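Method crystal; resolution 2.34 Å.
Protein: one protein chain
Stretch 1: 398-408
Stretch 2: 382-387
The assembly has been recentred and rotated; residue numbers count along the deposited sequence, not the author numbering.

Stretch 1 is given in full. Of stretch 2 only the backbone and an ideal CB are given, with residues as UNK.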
# COMPACT_ATOMS: atom_id res chain seq x y z
N ARG B 398 -8.88 2.21 6.12
CA ARG B 398 -7.64 2.52 5.39
C ARG B 398 -7.74 3.85 4.65
O ARG B 398 -6.80 4.64 4.67
CB ARG B 398 -7.28 1.39 4.42
CG ARG B 398 -6.56 0.23 5.08
CD ARG B 398 -5.87 -0.66 4.07
NE ARG B 398 -6.82 -1.33 3.18
CZ ARG B 398 -7.35 -2.53 3.41
NH1 ARG B 398 -8.19 -3.06 2.54
NH2 ARG B 398 -7.04 -3.20 4.52
N PHE B 399 -8.89 4.09 4.02
CA PHE B 399 -9.20 5.38 3.43
C PHE B 399 -9.00 6.50 4.46
O PHE B 399 -8.18 7.38 4.24
CB PHE B 399 -10.62 5.39 2.86
CG PHE B 399 -11.03 6.72 2.28
CD1 PHE B 399 -11.86 7.58 2.99
CD2 PHE B 399 -10.59 7.12 1.02
CE1 PHE B 399 -12.24 8.81 2.46
CE2 PHE B 399 -10.97 8.35 0.48
CZ PHE B 399 -11.79 9.19 1.20
N ARG B 400 -9.70 6.43 5.59
CA ARG B 400 -9.59 7.43 6.67
C ARG B 400 -8.17 7.59 7.22
O ARG B 400 -7.74 8.70 7.51
CB ARG B 400 -10.57 7.15 7.82
CG ARG B 400 -12.05 7.40 7.51
CD ARG B 400 -12.36 8.86 7.18
NE ARG B 400 -13.74 9.02 6.72
CZ ARG B 400 -14.19 10.04 5.98
NH1 ARG B 400 -15.47 10.07 5.62
NH2 ARG B 400 -13.38 11.02 5.59
N GLU B 401 -7.46 6.47 7.37
CA GLU B 401 -6.06 6.48 7.83
C GLU B 401 -5.07 7.08 6.83
O GLU B 401 -4.03 7.61 7.22
CB GLU B 401 -5.61 5.07 8.20
CG GLU B 401 -6.18 4.55 9.51
CD GLU B 401 -5.82 3.10 9.78
OE1 GLU B 401 -5.12 2.48 8.94
OE2 GLU B 401 -6.24 2.56 10.82
N GLN B 402 -5.38 7.00 5.54
CA GLN B 402 -4.42 7.40 4.49
C GLN B 402 -4.70 8.76 3.84
O GLN B 402 -3.80 9.36 3.26
CB GLN B 402 -4.28 6.29 3.44
CG GLN B 402 -3.35 5.17 3.91
CD GLN B 402 -3.51 3.87 3.15
OE1 GLN B 402 -3.14 2.81 3.65
NE2 GLN B 402 -4.07 3.94 1.94
N VAL B 403 -5.93 9.23 3.97
CA VAL B 403 -6.42 10.41 3.26
C VAL B 403 -6.53 11.66 4.15
O VAL B 403 -6.28 12.78 3.69
CB VAL B 403 -7.77 10.06 2.56
CG1 VAL B 403 -8.76 11.22 2.54
CG2 VAL B 403 -7.51 9.50 1.18
N THR B 404 -6.86 11.45 5.42
CA THR B 404 -7.19 12.53 6.36
C THR B 404 -6.06 13.54 6.58
O THR B 404 -6.28 14.75 6.59
CB THR B 404 -7.63 11.95 7.72
OG1 THR B 404 -8.75 11.08 7.53
CG2 THR B 404 -8.02 13.05 8.70
N GLU B 405 -4.84 13.04 6.74
CA GLU B 405 -3.71 13.89 7.11
C GLU B 405 -3.33 14.98 6.09
O GLU B 405 -2.87 16.05 6.47
CB GLU B 405 -2.53 13.03 7.54
CG GLU B 405 -2.83 12.31 8.85
CD GLU B 405 -1.85 11.22 9.19
OE1 GLU B 405 -1.43 10.49 8.27
OE2 GLU B 405 -1.48 11.11 10.38
N THR B 406 -3.56 14.70 4.81
CA THR B 406 -3.30 15.68 3.75
C THR B 406 -4.58 16.39 3.26
O THR B 406 -4.60 17.62 3.14
CB THR B 406 -2.55 15.05 2.57
OG1 THR B 406 -1.39 14.38 3.06
CG2 THR B 406 -2.13 16.11 1.58
N ALA B 407 -5.63 15.63 3.00
CA ALA B 407 -6.88 16.20 2.49
C ALA B 407 -7.76 16.79 3.59
O ALA B 407 -8.55 17.70 3.34
CB ALA B 407 -7.65 15.15 1.68
N GLY B 408 -7.64 16.28 4.81
CA GLY B 408 -8.55 16.64 5.87
C GLY B 408 -9.86 15.92 5.69
O GLY B 408 -9.95 14.98 4.90
N UNK B 382 -12.38 16.78 -4.90
CA UNK B 382 -12.83 16.26 -3.62
C UNK B 382 -12.65 14.76 -3.70
O UNK B 382 -12.59 14.20 -4.79
CB UNK B 382 -14.28 16.65 -3.31
N UNK B 383 -12.57 14.09 -2.55
CA UNK B 383 -12.37 12.64 -2.53
C UNK B 383 -13.63 11.88 -2.20
O UNK B 383 -14.32 12.18 -1.24
CB UNK B 383 -11.28 12.27 -1.52
N UNK B 384 -13.93 10.89 -3.03
CA UNK B 384 -15.06 10.02 -2.80
C UNK B 384 -14.65 8.94 -1.83
O UNK B 384 -13.46 8.72 -1.63
CB UNK B 384 -15.57 9.42 -4.11
N UNK B 385 -15.64 8.28 -1.20
CA UNK B 385 -15.31 7.21 -0.26
C UNK B 385 -14.68 6.01 -0.95
O UNK B 385 -14.69 5.92 -2.18
CB UNK B 385 -16.57 6.77 0.49
N UNK B 386 -14.13 5.10 -0.15
CA UNK B 386 -13.60 3.85 -0.67
C UNK B 386 -14.69 3.09 -1.42
O UNK B 386 -15.83 3.00 -0.97
CB UNK B 386 -13.03 2.99 0.46
N UNK B 387 -14.33 2.57 -2.59
CA UNK B 387 -15.30 2.13 -3.57
C UNK B 387 -15.17 0.63 -3.87
O UNK B 387 -14.06 0.08 -3.84
CB UNK B 387 -15.14 2.94 -4.86

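Stretch 1 offers this contact one apolar face of a helix: Phe-399, Val-403 and Ala-407, spaced four residues apart, all point their CA-to-CB bonds toward stretch 2. There is no charged group on that face, so shape and apolar surface matter most.

Position 382 lies on an extended strand backbone (phi -136°, psi 159°). Its CA-to-CB bond points sideways and the ideal CB has nothing of stretch 1 within 5.5 Å, so stretch 1 sets little limit here and many residues would serve. The deposited residue is Lys-382, whose side chain makes no contact with stretch 1.

Position 383 is different. Its CA-to-CB bond points toward the helix, and its ideal CB lies 4.1 Å from Phe-399 CZ and 4.9 Å from Val-403 CG1. A polar group would find no side-chain partner on this face, whereas leucine, isoleucine, valine or methionine could all add apolar contact; a longer side chain has the advantage of reaching further along the helix. The residue is Leu-383, with chi1 m and chi2 t. Its CB meets the edge of the Phe-399 ring, 4.2 Å from CZ, while its CD1 lies 3.7 Å from Val-403 CG2 and 4.3 Å from Ala-407 CB. One side chain thus touches all three helix residues.

At position 384 the CA-to-CB bond points away, and phi of -83° is open to any residue, so nothing visible demands a particular type. Gly-384 is found; having no side chain, it contributes through its backbone, with O 3.3 Å from Phe-399 CE2.

Position 385 has phi -67° and psi 168°, values that proline accepts readily. CA-to-CB points sideways, and the ideal CB is 5.2 Å from Phe-399 CE1, so a small or medium side chain could also sit beside the ring. Pro-385 takes the place, its ring closure holding phi near the value seen. Its CA lies over one face of the phenylalanine ring, 4.3 Å from Phe-399 CZ.

Position 386 is where the backbones come near, its CA 6.2 Å from the CA of Phe-399. CA-to-CB points sideways, with the ideal CB 4.2 Å from Phe-399 CB; alanine, serine or cysteine would fit this close approach readily. Ser-386 has its CB 4.1 Å from Phe-399 CB. Its N lies over the same ring face as the preceding CA, and its OG, with chi1 p, is hydrogen-bonded elsewhere in the structure.

Position 387 is out of reach, so stretch 1 gives no guide to its identity. It is Trp-387.

Stretch 2, residues 382-387: KLGPSW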
# COMPACT_ATOMS: atom_id res chain seq x y z
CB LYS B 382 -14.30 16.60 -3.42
CG LYS B 382 -14.64 17.26 -2.11
CD LYS B 382 -14.60 18.76 -2.21
CE LYS B 382 -15.54 19.41 -1.23
NZ LYS B 382 -15.11 20.81 -0.97
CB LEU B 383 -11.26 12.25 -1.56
CG LEU B 383 -9.87 12.69 -2.00
CD1 LEU B 383 -8.82 12.08 -1.13
CD2 LEU B 383 -9.61 12.36 -3.47
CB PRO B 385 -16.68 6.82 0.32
CG PRO B 385 -17.66 7.22 -0.72
CD PRO B 385 -17.09 8.48 -1.32
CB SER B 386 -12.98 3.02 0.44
OG SER B 386 -13.88 2.89 1.53
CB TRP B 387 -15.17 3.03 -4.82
CG TRP B 387 -15.86 2.59 -6.09
CD1 TRP B 387 -17.13 2.10 -6.21
CD2 TRP B 387 -15.33 2.65 -7.42
NE1 TRP B 387 -17.41 1.81 -7.52
CE2 TRP B 387 -16.32 2.14 -8.29
CE3 TRP B 387 -14.11 3.07 -7.96
CZ2 TRP B 387 -16.13 2.05 -9.67
CZ3 TRP B 387 -13.91 2.97 -9.33
CH2 TRP B 387 -14.92 2.46 -10.17
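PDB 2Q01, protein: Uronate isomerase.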